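Local coordinates for leucine aminopeptidase (Fimbriiglobus ruber, PDB 7D1B), which probably converts N-terminal glutaminyl residues of peptides to pyroglutamate, as a zinc-dependent glutaminyl cyclase built on the M28 aminopeptidase fold, at residues 51-56 with 166-171; 99-104 with 204-209; 228-233 with 331-336. All coordinates share one frame; numbering follows the deposited sequence. Where two conformers were deposited one is given.

Contact 1 of 3, residues 51-56 with 166-171; sequences PDRAVK and LAHHMK
On the surface of this M28 alpha/beta fold, a flat guanidinium-imidazole stack between Arg53 and His168 joins the first turn of helix 51-63 to segment 166-171, which continues from helix 153-167. The two side chains reach out from opposite directions and meet flat on flat: the guanidinium lies on one face of the imidazole with the planes only 4° apart and the centres 3.6 Å from each other. Arg53 CZ sits over the ring nearer its rim, 3.5 Å from His168 CD2, while NH1 lies over the ND1-CE1 bond and NE over the CD2-NE2 bond. Arg53 sets off with CG anti to its backbone N (chi1 -174°) and bends at chi3 (60°), which brings the end of the chain down over the ring. Polar partners hold both groups in place. Glu165 makes a salt bridge to Arg53 NE and a hydrogen bond to His169 NE2 through its other oxygen, and Tyr57 OH is hydrogen-bonded to His168 NE2. The carboxylate of Glu165 probably balances the positive charge of Arg53. His169 comes up beside the stack, its NE2 3.7 Å from Arg53 NH2, at the edge of the guanidinium and near its plane.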
loop_
_atom_site.group_PDB
_atom_site.type_symbol
_atom_site.label_atom_id
_atom_site.label_comp_id
_atom_site.label_asym_id
_atom_site.label_seq_id
_atom_site.Cartn_x
_atom_site.Cartn_y
_atom_site.Cartn_z
ATOM N N PRO A 51 14.244 -7.264 9.254
ATOM C CA PRO A 51 13.781 -5.904 9.602
ATOM C C PRO A 51 14.747 -4.814 9.173
ATOM O O PRO A 51 14.321 -3.716 8.784
ATOM C CB PRO A 51 13.618 -5.968 11.128
ATOM C CG PRO A 51 14.629 -7.055 11.566
ATOM C CD PRO A 51 14.581 -8.080 10.442
ATOM N N ASP A 52 16.053 -5.086 9.243
ATOM C CA ASP A 52 17.034 -4.085 8.845
ATOM C C ASP A 52 17.002 -3.865 7.345
ATOM O O ASP A 52 17.112 -2.729 6.875
ATOM C CB ASP A 52 18.418 -4.511 9.320
ATOM C CG ASP A 52 18.492 -4.605 10.818
ATOM O OD1 ASP A 52 17.961 -3.696 11.494
ATOM O OD2 ASP A 52 19.035 -5.601 11.319
ATOM N N ARG A 53 16.843 -4.943 6.573
ATOM C CA ARG A 53 16.745 -4.807 5.127
ATOM C C ARG A 53 15.483 -4.045 4.739
ATOM O O ARG A 53 15.513 -3.187 3.844
ATOM C CB ARG A 53 16.806 -6.194 4.489
ATOM C CG ARG A 53 16.860 -6.149 2.979
ATOM C CD ARG A 53 17.229 -7.501 2.373
ATOM N NE ARG A 53 16.240 -8.508 2.752
ATOM C CZ ARG A 53 16.368 -9.808 2.528
ATOM N NH1 ARG A 53 17.454 -10.266 1.923
ATOM N NH2 ARG A 53 15.416 -10.645 2.913
ATOM N N ALA A 54 14.368 -4.324 5.420
ATOM C CA ALA A 54 13.133 -3.605 5.130
ATOM C C ALA A 54 13.304 -2.102 5.342
ATOM O O ALA A 54 12.869 -1.285 4.506
ATOM C CB ALA A 54 12.009 -4.179 5.997
ATOM N N VAL A 55 13.942 -1.707 6.457
ATOM C CA VAL A 55 14.167 -0.280 6.687
ATOM C C VAL A 55 15.122 0.292 5.647
ATOM O O VAL A 55 14.950 1.434 5.187
ATOM C CB VAL A 55 14.653 -0.027 8.124
ATOM C CG1 VAL A 55 15.079 1.418 8.297
ATOM C CG2 VAL A 55 13.561 -0.388 9.106
ATOM N N LYS A 56 16.143 -0.486 5.260
ATOM C CA LYS A 56 17.071 -0.039 4.227
ATOM C C LYS A 56 16.341 0.261 2.929
ATOM O O LYS A 56 16.701 1.201 2.219
ATOM C CB LYS A 56 18.168 -1.083 4.009
ATOM C CG LYS A 56 19.140 -0.784 2.868
ATOM C CD LYS A 56 20.083 -1.965 2.591
ATOM C CE LYS A 56 19.364 -3.086 1.836
ATOM N NZ LYS A 56 20.224 -4.271 1.542
ATOM N N LEU A 166 9.248 -8.413 1.059
ATOM C CA LEU A 166 8.472 -9.626 0.834
ATOM C C LEU A 166 8.916 -10.343 -0.426
ATOM O O LEU A 166 8.876 -11.580 -0.487
ATOM C CB LEU A 166 6.978 -9.294 0.736
ATOM C CG LEU A 166 6.283 -8.895 2.035
ATOM C CD1 LEU A 166 4.866 -8.434 1.735
ATOM C CD2 LEU A 166 6.278 -10.040 3.022
ATOM N N ALA A 167 9.331 -9.592 -1.447
ATOM C CA ALA A 167 9.744 -10.210 -2.698
ATOM C C ALA A 167 10.882 -11.208 -2.525
ATOM O O ALA A 167 11.003 -12.118 -3.337
ATOM C CB ALA A 167 10.142 -9.124 -3.695
ATOM N N HIS A 168 11.746 -11.041 -1.511
ATOM C CA HIS A 168 12.800 -12.027 -1.280
ATOM C C HIS A 168 12.240 -13.402 -0.940
ATOM O O HIS A 168 12.930 -14.410 -1.148
ATOM C CB HIS A 168 13.732 -11.578 -0.161
ATOM C CG HIS A 168 14.595 -10.421 -0.539
ATOM N ND1 HIS A 168 15.753 -10.570 -1.271
ATOM C CD2 HIS A 168 14.468 -9.092 -0.297
ATOM C CE1 HIS A 168 16.307 -9.383 -1.453
ATOM N NE2 HIS A 168 15.547 -8.471 -0.879
ATOM N N HIS A 169 11.012 -13.453 -0.416
ATOM C CA HIS A 169 10.440 -14.667 0.144
ATOM C C HIS A 169 9.364 -15.276 -0.729
ATOM O O HIS A 169 9.081 -16.463 -0.566
ATOM C CB HIS A 169 9.837 -14.353 1.519
ATOM C CG HIS A 169 10.786 -13.607 2.396
ATOM N ND1 HIS A 169 11.700 -14.234 3.220
ATOM C CD2 HIS A 169 11.008 -12.276 2.516
ATOM C CE1 HIS A 169 12.432 -13.309 3.823
ATOM N NE2 HIS A 169 12.039 -12.114 3.402
ATOM N N MET A 170 8.762 -14.507 -1.649
ATOM C CA MET A 170 7.508 -14.931 -2.276
ATOM C C MET A 170 7.624 -16.259 -3.013
ATOM O O MET A 170 6.698 -17.071 -2.937
ATOM C CB MET A 170 6.964 -13.856 -3.214
ATOM C CG MET A 170 6.415 -12.633 -2.515
ATOM S SD MET A 170 5.091 -12.960 -1.319
ATOM C CE MET A 170 3.781 -13.422 -2.444
ATOM N N LYS A 171 8.730 -16.505 -3.733
ATOM C CA LYS A 171 8.807 -17.763 -4.475
ATOM C C LYS A 171 8.928 -18.969 -3.563
ATOM O O LYS A 171 8.756 -20.092 -4.047
ATOM C CB LYS A 171 9.907 -17.754 -5.539
ATOM C CG LYS A 171 9.597 -16.887 -6.756
ATOM C CD LYS A 171 8.240 -17.144 -7.378
ATOM C CE LYS A 171 8.075 -18.555 -7.902
ATOM N NZ LYS A 171 8.354 -18.615 -9.369
#

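Contact 2 of 3, residues 99-104 with 204-209; sequences VRQRSQ and YFFGSE
Phe206, in the first turn of helix 206-218, reaches out to Val99 and Gln101, where strand 91-99 gives way to a loop. From CB the side chain leaves with CG anti to the carbonyl carbon (chi1 -74°), which directs the ring at the loop. Phe206 CG lies 3.9 Å from Val99 CG2, the methyl that sits over the ring: it stands 3.7 Å from the centroid and only 3° off the normal, a CH-pi contact over the middle of the face. On one flank Phe206 CD1 meets the other methyl, Val99 CG1, at 3.6 Å, and CE1 runs under Val99 CB. On the other flank CD2 touches Val99 CG2, and the ring edge at Phe206 CE2 faces the amide of Gln101, whose NE2 is 3.5 Å from CE2. At the tip, Phe206 CZ comes to 3.9 Å from Gln101 OE1. The amide is turned 55° from the ring and its polar atoms are occupied: Gln101 OE1 takes the backbone N-H of Arg102, in the carbonyl plane on a lone pair, at 2.8 Å, and also that of Lys203, while NE2 bonds to Tyr189 O. Gln101 also opens a type I beta turn ending at Gln104. Its side chain lies about 7 Å from that of the zinc ligand Glu188 and about 12 Å from the zinc ion, which places this loop-helix junction near the metal site of the M28 fold, not at it.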
loop_
_atom_site.group_PDB
_atom_site.type_symbol
_atom_site.label_atom_id
_atom_site.label_comp_id
_atom_site.label_asym_id
_atom_site.label_seq_id
_atom_site.Cartn_x
_atom_site.Cartn_y
_atom_site.Cartn_z
ATOM N N VAL A 99 -3.922 11.837 -16.708
ATOM C CA VAL A 99 -5.044 12.529 -16.082
ATOM C C VAL A 99 -4.745 14.017 -16.078
ATOM O O VAL A 99 -3.621 14.445 -16.317
ATOM C CB VAL A 99 -5.337 12.043 -14.641
ATOM C CG1 VAL A 99 -5.607 10.557 -14.624
ATOM C CG2 VAL A 99 -4.192 12.388 -13.700
ATOM N N ARG A 100 -5.772 14.808 -15.787
ATOM C CA ARG A 100 -5.615 16.236 -15.528
ATOM C C ARG A 100 -5.992 16.480 -14.072
ATOM O O ARG A 100 -7.148 16.294 -13.687
ATOM C CB ARG A 100 -6.504 17.080 -16.448
ATOM C CG ARG A 100 -6.246 18.560 -16.257
ATOM C CD ARG A 100 -7.226 19.445 -17.027
ATOM N NE ARG A 100 -8.614 19.324 -16.561
ATOM C CZ ARG A 100 -9.102 19.916 -15.474
ATOM N NH1 ARG A 100 -8.309 20.654 -14.689
ATOM N NH2 ARG A 100 -10.387 19.772 -15.168
ATOM N N GLN A 101 -5.028 16.904 -13.265
ATOM C CA GLN A 101 -5.364 17.259 -11.893
ATOM C C GLN A 101 -6.187 18.553 -11.900
ATOM O O GLN A 101 -6.034 19.396 -12.782
ATOM C CB GLN A 101 -4.079 17.392 -11.077
ATOM C CG GLN A 101 -4.244 17.717 -9.592
ATOM C CD GLN A 101 -5.169 16.761 -8.849
ATOM O OE1 GLN A 101 -6.388 16.817 -9.002
ATOM N NE2 GLN A 101 -4.594 15.871 -8.039
ATOM N N ARG A 102 -7.086 18.703 -10.919
ATOM C CA ARG A 102 -8.109 19.746 -10.974
ATOM C C ARG A 102 -7.518 21.134 -11.140
ATOM O O ARG A 102 -8.053 21.949 -11.899
ATOM C CB ARG A 102 -8.965 19.724 -9.716
ATOM C CG ARG A 102 -9.809 18.470 -9.538
ATOM C CD ARG A 102 -10.608 18.583 -8.250
ATOM N NE ARG A 102 -11.434 17.407 -8.026
ATOM C CZ ARG A 102 -11.689 16.899 -6.823
ATOM N NH1 ARG A 102 -11.161 17.440 -5.733
ATOM N NH2 ARG A 102 -12.448 15.823 -6.725
ATOM N N SER A 103 -6.430 21.434 -10.428
ATOM C CA SER A 103 -5.838 22.763 -10.397
ATOM C C SER A 103 -4.956 23.043 -11.601
ATOM O O SER A 103 -4.453 24.164 -11.711
ATOM C CB SER A 103 -5.007 22.920 -9.116
ATOM O OG SER A 103 -3.924 21.994 -9.102
ATOM N N GLN A 104 -4.768 22.076 -12.506
ATOM C CA GLN A 104 -3.825 22.183 -13.610
ATOM C C GLN A 104 -4.525 22.077 -14.955
ATOM O O GLN A 104 -5.601 21.496 -15.059
ATOM C CB GLN A 104 -2.797 21.052 -13.517
ATOM C CG GLN A 104 -2.160 20.946 -12.124
ATOM C CD GLN A 104 -1.383 22.204 -11.724
ATOM O OE1 GLN A 104 -0.498 22.656 -12.452
ATOM N NE2 GLN A 104 -1.705 22.763 -10.560
ATOM N N TYR A 204 -7.878 13.055 -5.241
ATOM C CA TYR A 204 -7.143 11.888 -4.765
ATOM C C TYR A 204 -7.493 10.650 -5.588
ATOM O O TYR A 204 -8.531 10.588 -6.256
ATOM C CB TYR A 204 -7.520 11.616 -3.302
ATOM C CG TYR A 204 -6.981 12.599 -2.310
ATOM C CD1 TYR A 204 -7.508 13.881 -2.195
ATOM C CD2 TYR A 204 -5.971 12.217 -1.429
ATOM C CE1 TYR A 204 -7.011 14.774 -1.242
ATOM C CE2 TYR A 204 -5.469 13.089 -0.489
ATOM C CZ TYR A 204 -5.996 14.361 -0.388
ATOM O OH TYR A 204 -5.468 15.193 0.574
ATOM N N PHE A 205 -6.619 9.644 -5.503
ATOM C CA PHE A 205 -6.952 8.263 -5.867
ATOM C C PHE A 205 -6.989 7.980 -7.367
ATOM O O PHE A 205 -7.694 7.059 -7.800
ATOM C CB PHE A 205 -8.246 7.748 -5.194
ATOM C CG PHE A 205 -8.328 8.087 -3.739
ATOM C CD1 PHE A 205 -7.254 7.816 -2.885
ATOM C CD2 PHE A 205 -9.452 8.713 -3.219
ATOM C CE1 PHE A 205 -7.307 8.173 -1.553
ATOM C CE2 PHE A 205 -9.520 9.069 -1.874
ATOM C CZ PHE A 205 -8.449 8.813 -1.047
ATOM N N PHE A 206 -6.191 8.682 -8.176
ATOM C CA PHE A 206 -6.212 8.399 -9.611
ATOM C C PHE A 206 -5.819 6.961 -9.919
ATOM O O PHE A 206 -6.441 6.308 -10.766
ATOM C CB PHE A 206 -5.277 9.341 -10.355
ATOM C CG PHE A 206 -5.781 10.750 -10.478
ATOM C CD1 PHE A 206 -6.887 11.043 -11.273
ATOM C CD2 PHE A 206 -5.108 11.795 -9.852
ATOM C CE1 PHE A 206 -7.327 12.367 -11.427
ATOM C CE2 PHE A 206 -5.540 13.105 -10.013
ATOM C CZ PHE A 206 -6.639 13.381 -10.796
ATOM N N GLY A 207 -4.769 6.458 -9.265
ATOM C CA GLY A 207 -4.260 5.130 -9.587
ATOM C C GLY A 207 -5.187 4.007 -9.170
ATOM O O GLY A 207 -5.430 3.074 -9.940
ATOM N N SER A 208 -5.724 4.069 -7.939
ATOM C CA SER A 208 -6.634 3.009 -7.532
ATOM C C SER A 208 -7.930 3.043 -8.334
ATOM O O SER A 208 -8.479 1.989 -8.670
ATOM C CB SER A 208 -6.874 3.032 -6.023
ATOM O OG SER A 208 -7.376 4.285 -5.573
ATOM N N GLU A 209 -8.433 4.241 -8.663
ATOM C CA GLU A 209 -9.629 4.320 -9.501
ATOM C C GLU A 209 -9.355 3.739 -10.878
ATOM O O GLU A 209 -10.186 2.992 -11.413
ATOM C CB GLU A 209 -10.141 5.755 -9.573
ATOM C CG GLU A 209 -10.737 6.148 -8.234
ATOM C CD GLU A 209 -11.211 7.577 -8.144
ATOM O OE1 GLU A 209 -11.218 8.279 -9.170
ATOM O OE2 GLU A 209 -11.596 7.990 -7.030
#

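Contact 3 of 3, residues 228-233 with 331-336; sequences GAVLLD and LGWIQI
Val230 and Trp333 meet where an inner strand of the mixed sheet packs against the C-terminal helix of the alpha/beta fold. Strand 225-232 and helix 320-336 run antiparallel here, their segment axes at 176° and 11.1 Å apart. The strand segment begins at Gly228, whose carbonyl oxygen lies at the edge of the indole, 4.1 Å from Trp333 CH2. A CB here would probably crowd Trp333 CZ2. Ala229 turns its methyl away from the helix, onto the neighbouring strands, and its carbonyl carbon C lies 4.1 Å from the same Trp333 CH2. Val230 then carries the contact: its CG2 sits over one face of the six-membered ring of Trp333, 3.7 Å from the centroid and 18° off the normal, a CH-pi contact made from the opposite direction to the tryptophan. The indole gets there because Trp333 CG is anti to its backbone N (chi1 172°). Leu255 and Leu259 of helix 253-266 also pack on Trp333. An alanine in place of Trp333 would probably take the ring face from Val230 CG2 and open a gap between it, Gly228 and Leu259. Within the helix, Leu331 O takes two bonds from Gln335, one turn later, whose backbone N and NE2 reach it from opposite faces of the carbonyl plane, Gln335 NE2 lying 2.9 Å from Leu331 O.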
loop_
_atom_site.group_PDB
_atom_site.type_symbol
_atom_site.label_atom_id
_atom_site.label_comp_id
_atom_site.label_asym_id
_atom_site.label_seq_id
_atom_site.Cartn_x
_atom_site.Cartn_y
_atom_site.Cartn_z
ATOM N N GLY A 228 -9.769 -10.518 -2.639
ATOM C CA GLY A 228 -9.489 -9.684 -1.489
ATOM C C GLY A 228 -8.269 -8.836 -1.764
ATOM O O GLY A 228 -7.402 -9.194 -2.581
ATOM N N ALA A 229 -8.190 -7.718 -1.032
ATOM C CA ALA A 229 -7.081 -6.786 -1.154
ATOM C C ALA A 229 -6.765 -6.193 0.204
ATOM O O ALA A 229 -7.676 -5.852 0.959
ATOM C CB ALA A 229 -7.414 -5.656 -2.125
ATOM N N VAL A 230 -5.472 -6.037 0.485
ATOM C CA VAL A 230 -4.999 -5.320 1.664
ATOM C C VAL A 230 -4.177 -4.140 1.197
ATOM O O VAL A 230 -3.185 -4.323 0.484
ATOM C CB VAL A 230 -4.198 -6.219 2.625
ATOM C CG1 VAL A 230 -3.612 -5.363 3.729
ATOM C CG2 VAL A 230 -5.091 -7.306 3.195
ATOM N N LEU A 231 -4.600 -2.941 1.595
ATOM C CA LEU A 231 -3.875 -1.702 1.367
ATOM C C LEU A 231 -3.038 -1.396 2.599
ATOM O O LEU A 231 -3.531 -1.467 3.727
ATOM C CB LEU A 231 -4.879 -0.573 1.125
ATOM C CG LEU A 231 -4.268 0.821 1.054
ATOM C CD1 LEU A 231 -3.363 0.974 -0.176
ATOM C CD2 LEU A 231 -5.360 1.877 1.033
ATOM N N LEU A 232 -1.776 -1.081 2.377
ATOM C CA LEU A 232 -0.861 -0.691 3.450
ATOM C C LEU A 232 -0.701 0.821 3.406
ATOM O O LEU A 232 -0.277 1.352 2.381
ATOM C CB LEU A 232 0.498 -1.318 3.174
ATOM C CG LEU A 232 0.517 -2.847 3.142
ATOM C CD1 LEU A 232 1.878 -3.323 2.626
ATOM C CD2 LEU A 232 0.178 -3.429 4.515
ATOM N N ASP A 233 -0.999 1.513 4.507
ATOM C CA ASP A 233 -0.827 2.966 4.517
ATOM C C ASP A 233 -0.584 3.432 5.955
ATOM O O ASP A 233 -1.365 3.078 6.842
ATOM C CB ASP A 233 -2.115 3.619 3.994
ATOM C CG ASP A 233 -1.902 5.056 3.511
ATOM O OD1 ASP A 233 -0.744 5.558 3.518
ATOM O OD2 ASP A 233 -2.897 5.723 3.100
ATOM N N LEU A 331 1.621 -12.521 4.860
ATOM C CA LEU A 331 1.965 -13.856 4.372
ATOM C C LEU A 331 1.072 -14.921 5.000
ATOM O O LEU A 331 0.719 -15.910 4.338
ATOM C CB LEU A 331 3.436 -14.160 4.634
ATOM C CG LEU A 331 4.418 -13.327 3.816
ATOM C CD1 LEU A 331 5.836 -13.705 4.199
ATOM C CD2 LEU A 331 4.177 -13.513 2.317
ATOM N N GLY A 332 0.674 -14.739 6.265
ATOM C CA GLY A 332 -0.235 -15.709 6.866
ATOM C C GLY A 332 -1.600 -15.684 6.210
ATOM O O GLY A 332 -2.179 -16.732 5.912
ATOM N N TRP A 333 -2.115 -14.481 5.959
ATOM C CA TRP A 333 -3.369 -14.305 5.234
ATOM C C TRP A 333 -3.324 -15.017 3.884
ATOM O O TRP A 333 -4.259 -15.739 3.511
ATOM C CB TRP A 333 -3.616 -12.801 5.077
ATOM C CG TRP A 333 -4.763 -12.420 4.180
ATOM C CD1 TRP A 333 -6.078 -12.784 4.305
ATOM C CD2 TRP A 333 -4.691 -11.553 3.043
ATOM N NE1 TRP A 333 -6.828 -12.206 3.297
ATOM C CE2 TRP A 333 -5.996 -11.442 2.514
ATOM C CE3 TRP A 333 -3.635 -10.879 2.402
ATOM C CZ2 TRP A 333 -6.284 -10.650 1.397
ATOM C CZ3 TRP A 333 -3.921 -10.094 1.286
ATOM C CH2 TRP A 333 -5.237 -9.991 0.791
ATOM N N ILE A 334 -2.224 -14.846 3.152
ATOM C CA ILE A 334 -2.066 -15.521 1.864
ATOM C C ILE A 334 -2.122 -17.038 2.038
ATOM O O ILE A 334 -2.833 -17.738 1.306
ATOM C CB ILE A 334 -0.768 -15.061 1.184
ATOM C CG1 ILE A 334 -0.927 -13.626 0.692
ATOM C CG2 ILE A 334 -0.371 -15.994 0.045
ATOM C CD1 ILE A 334 0.414 -12.888 0.487
ATOM N N GLN A 335 -1.364 -17.565 3.002
ATOM C CA GLN A 335 -1.221 -19.008 3.139
ATOM C C GLN A 335 -2.506 -19.680 3.589
ATOM O O GLN A 335 -2.711 -20.850 3.262
ATOM C CB GLN A 335 -0.124 -19.332 4.142
ATOM C CG GLN A 335 1.276 -19.054 3.649
ATOM C CD GLN A 335 2.241 -19.115 4.802
ATOM O OE1 GLN A 335 2.682 -20.196 5.209
ATOM N NE2 GLN A 335 2.522 -17.960 5.393
ATOM N N ILE A 336 -3.358 -18.999 4.363
ATOM C CA ILE A 336 -4.556 -19.662 4.885
ATOM C C ILE A 336 -5.679 -19.755 3.864
ATOM O O ILE A 336 -6.673 -20.443 4.117
ATOM C CB ILE A 336 -5.059 -19.079 6.220
ATOM C CG1 ILE A 336 -5.607 -17.659 6.016
ATOM C CG2 ILE A 336 -3.981 -19.152 7.296
ATOM C CD1 ILE A 336 -6.224 -17.076 7.271
#

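How the contacts relate
Contact 3 is the buried one, where the sheet meets a helix through aromatic and aliphatic carbon. Contact 1 lies at the surface and relies on a charged guanidinium and two histidines with polar partners; contact 2, partly buried, pairs an apolar ring with both a valine and a hydrogen-bonded amide. Contacts 1 and 3 are neighbours: Leu331 of the C-terminal helix packs against both Leu166 and Met170, Met170 SD lying 3.8 Å from Leu331 CD2. Contact 2 stands apart, its centre about 31 Å from that of contact 1 and 26 Å from that of contact 3; its Gln101 side chain approaches the zinc ligand Glu188, and helix 206-218 is followed in the chain by strand 225-232 of contact 3.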